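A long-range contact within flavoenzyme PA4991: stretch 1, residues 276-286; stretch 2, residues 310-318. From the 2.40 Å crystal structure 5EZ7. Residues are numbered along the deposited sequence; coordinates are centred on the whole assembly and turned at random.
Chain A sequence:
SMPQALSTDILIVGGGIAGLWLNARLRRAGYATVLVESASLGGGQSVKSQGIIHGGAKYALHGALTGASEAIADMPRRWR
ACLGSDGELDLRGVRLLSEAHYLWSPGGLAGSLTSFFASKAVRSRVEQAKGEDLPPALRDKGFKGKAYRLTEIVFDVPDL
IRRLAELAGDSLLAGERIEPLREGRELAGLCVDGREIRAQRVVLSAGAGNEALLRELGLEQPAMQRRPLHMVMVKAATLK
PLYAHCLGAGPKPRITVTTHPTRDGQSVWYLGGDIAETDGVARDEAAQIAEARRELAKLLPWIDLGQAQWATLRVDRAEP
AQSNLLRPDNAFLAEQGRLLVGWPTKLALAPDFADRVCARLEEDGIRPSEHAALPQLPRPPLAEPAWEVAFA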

# COMPACT_ATOMS: atom_id res chain seq x y z
N ALA A 276 11.82 1.14 13.49
CA ALA A 276 10.43 0.70 13.60
C ALA A 276 10.27 -0.81 13.65
O ALA A 276 9.17 -1.25 13.80
CB ALA A 276 9.62 1.25 12.46
N GLU A 277 11.35 -1.60 13.56
CA GLU A 277 11.27 -3.09 13.53
C GLU A 277 11.32 -3.65 14.94
O GLU A 277 10.94 -2.95 15.88
CB GLU A 277 12.36 -3.68 12.63
CG GLU A 277 12.10 -3.41 11.15
CD GLU A 277 11.11 -4.38 10.50
OE1 GLU A 277 10.58 -5.29 11.18
OE2 GLU A 277 10.85 -4.23 9.28
N THR A 278 11.77 -4.89 15.10
CA THR A 278 11.69 -5.65 16.35
C THR A 278 11.99 -4.90 17.70
O THR A 278 11.21 -5.02 18.65
CB THR A 278 12.56 -6.93 16.21
OG1 THR A 278 12.06 -7.67 15.07
CG2 THR A 278 12.50 -7.84 17.43
N ASP A 279 13.10 -4.16 17.79
CA ASP A 279 13.40 -3.46 19.05
C ASP A 279 12.52 -2.23 19.21
O ASP A 279 12.08 -1.94 20.30
CB ASP A 279 14.87 -3.11 19.18
CG ASP A 279 15.75 -4.33 19.16
OD1 ASP A 279 15.49 -5.29 19.92
OD2 ASP A 279 16.71 -4.33 18.36
N GLY A 280 12.20 -1.55 18.11
CA GLY A 280 11.19 -0.52 18.16
C GLY A 280 9.84 -1.02 18.62
O GLY A 280 9.17 -0.40 19.46
N VAL A 281 9.43 -2.16 18.09
CA VAL A 281 8.19 -2.79 18.51
C VAL A 281 8.19 -3.05 20.01
O VAL A 281 7.20 -2.81 20.66
CB VAL A 281 7.84 -4.08 17.68
CG1 VAL A 281 6.64 -4.82 18.27
CG2 VAL A 281 7.52 -3.71 16.23
N ALA A 282 9.31 -3.49 20.57
CA ALA A 282 9.35 -3.82 22.00
C ALA A 282 9.34 -2.57 22.92
O ALA A 282 8.91 -2.65 24.07
CB ALA A 282 10.55 -4.70 22.32
N ARG A 283 9.81 -1.43 22.44
CA ARG A 283 9.78 -0.19 23.20
C ARG A 283 8.36 0.40 23.22
O ARG A 283 7.63 0.39 22.21
CB ARG A 283 10.74 0.86 22.60
CG ARG A 283 12.23 0.55 22.72
CD ARG A 283 13.10 1.72 22.24
NE ARG A 283 13.13 1.81 20.78
CZ ARG A 283 14.05 1.27 19.97
NH1 ARG A 283 15.11 0.59 20.44
NH2 ARG A 283 13.93 1.44 18.65
N ASP A 284 7.99 0.94 24.37
CA ASP A 284 6.74 1.69 24.49
C ASP A 284 6.86 3.05 23.79
O ASP A 284 7.92 3.43 23.29
CB ASP A 284 6.32 1.83 25.98
CG ASP A 284 7.42 2.46 26.86
OD1 ASP A 284 7.53 3.72 26.89
OD2 ASP A 284 8.21 1.68 27.48
N GLU A 285 5.76 3.79 23.77
CA GLU A 285 5.68 5.02 23.00
C GLU A 285 6.77 6.09 23.35
O GLU A 285 7.41 6.66 22.44
CB GLU A 285 4.26 5.60 23.10
CG GLU A 285 4.07 6.78 22.14
CD GLU A 285 2.72 7.47 22.22
OE1 GLU A 285 2.15 7.48 23.34
OE2 GLU A 285 2.26 8.01 21.16
N ALA A 286 6.95 6.34 24.65
CA ALA A 286 7.93 7.28 25.15
C ALA A 286 9.37 6.86 24.89
O ALA A 286 10.17 7.67 24.46
CB ALA A 286 7.71 7.54 26.64
N TRP A 310 5.19 14.90 18.64
CA TRP A 310 5.67 13.54 18.46
C TRP A 310 4.56 12.56 18.74
O TRP A 310 3.84 12.67 19.74
CB TRP A 310 6.77 13.23 19.46
CG TRP A 310 7.95 14.09 19.34
CD1 TRP A 310 8.14 15.33 19.92
CD2 TRP A 310 9.16 13.79 18.62
NE1 TRP A 310 9.38 15.80 19.60
CE2 TRP A 310 10.02 14.89 18.80
CE3 TRP A 310 9.59 12.70 17.85
CZ2 TRP A 310 11.28 14.94 18.22
CZ3 TRP A 310 10.84 12.75 17.28
CH2 TRP A 310 11.68 13.86 17.46
N ALA A 311 4.43 11.56 17.88
CA ALA A 311 3.51 10.46 18.09
C ALA A 311 4.10 9.18 17.50
O ALA A 311 5.08 9.23 16.76
CB ALA A 311 2.18 10.79 17.41
N THR A 312 3.53 8.04 17.82
CA THR A 312 3.93 6.80 17.19
C THR A 312 2.71 6.06 16.69
O THR A 312 1.57 6.39 17.05
CB THR A 312 4.75 5.91 18.10
OG1 THR A 312 3.88 5.19 18.97
CG2 THR A 312 5.78 6.75 18.87
N LEU A 313 2.96 5.07 15.85
CA LEU A 313 1.92 4.29 15.25
C LEU A 313 2.33 2.82 15.17
O LEU A 313 3.39 2.51 14.62
CB LEU A 313 1.72 4.84 13.87
CG LEU A 313 0.71 4.12 12.99
CD1 LEU A 313 -0.70 4.39 13.51
CD2 LEU A 313 0.87 4.61 11.59
N ARG A 314 1.49 1.94 15.73
CA ARG A 314 1.70 0.49 15.69
C ARG A 314 0.82 -0.03 14.57
O ARG A 314 -0.34 0.33 14.49
CB ARG A 314 1.33 -0.15 17.03
CG ARG A 314 1.83 0.65 18.22
CD ARG A 314 1.80 -0.12 19.55
NE ARG A 314 2.99 -0.90 19.57
CZ ARG A 314 4.05 -0.79 20.37
NH1 ARG A 314 4.09 0.02 21.42
NH2 ARG A 314 5.08 -1.59 20.13
N VAL A 315 1.39 -0.83 13.67
CA VAL A 315 0.61 -1.45 12.61
C VAL A 315 1.29 -2.72 12.16
O VAL A 315 2.52 -2.82 12.11
CB VAL A 315 0.37 -0.49 11.41
CG1 VAL A 315 1.66 0.09 10.88
CG2 VAL A 315 -0.38 -1.15 10.27
N ASP A 316 0.47 -3.72 11.87
CA ASP A 316 0.92 -5.04 11.39
C ASP A 316 1.03 -5.05 9.87
O ASP A 316 0.14 -4.55 9.18
CB ASP A 316 -0.09 -6.11 11.76
CG ASP A 316 -0.10 -6.42 13.22
OD1 ASP A 316 0.93 -6.18 13.90
OD2 ASP A 316 -1.15 -6.96 13.67
N ARG A 317 2.13 -5.59 9.35
CA ARG A 317 2.21 -5.94 7.93
C ARG A 317 1.53 -7.29 7.79
O ARG A 317 1.80 -8.18 8.57
CB ARG A 317 3.65 -6.00 7.45
CG ARG A 317 4.30 -4.63 7.37
CD ARG A 317 5.81 -4.75 7.33
NE ARG A 317 6.31 -5.16 8.62
CZ ARG A 317 7.60 -5.20 8.97
NH1 ARG A 317 7.94 -5.62 10.20
NH2 ARG A 317 8.55 -4.83 8.11
N ALA A 318 0.68 -7.42 6.77
CA ALA A 318 -0.06 -8.64 6.46
C ALA A 318 0.57 -9.30 5.25
O ALA A 318 0.56 -8.74 4.17
CB ALA A 318 -1.51 -8.31 6.20

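Residues 310-318 run as one continuous strand, while stretch 1 folds into a short helix, 278-282, and then breaks at Arg283 before a second helix starts at 285. The backbones stay apart: the CA atoms of Val281 and Arg314 lie 7.8 Å from each other, and those of Glu285 and Thr312 lie 6.3 Å apart. No backbone-to-backbone hydrogen bond joins the two stretches, so side chains must span the gap, and the 322 Å² buried comes mostly from long side chains, Arg314 and Glu285 foremost, with Thr312 and Val281 contributing from close in.

The one salt bridge pairs Glu277 with Arg317. Glu277 sits at the N-cap position of the first helix, its CA-to-CB bond pointing sideways, but m rotamers at chi1 and chi2 bring its carboxylate nearer the strand. The CA-to-CB bond of Arg317 points toward stretch 1, and its guanidinium meets the carboxylate edge-on in a two-pronged salt bridge: Arg317 NH1 donates to Glu277 OE1 at 2.8 Å, and NH2 of Arg317 donates to Glu277 OE2 at 2.6 Å. Two hydrogen bonds between opposite charges fix orientation as well as distance.

Arg314 meets backbone carbonyls at the end of the helix instead. Arg314 NH2 lies 2.5 Å from Val281 O, a short separation, yet the N-H...O angle of 122° makes this hydrogen bond weak. Arg283 O also lies near the guanidinium plane, 3.6 Å from Arg314 NH1, so the cation rests beside carbonyl oxygens where the chain leaves the helix. The Val281 methyl CG1 lies 4.0 Å from Arg314 NH2, a van der Waals contact beside the polar group.

At the other end, Glu285 extends with chi1 and chi2 both t, and Glu285 CG packs 3.6 Å from Thr312 OG1. That hydroxyl is hydrogen-bonded elsewhere in the structure. The rule here is charge pairing at one end, carbonyl recognition in the middle and simple packing at the other.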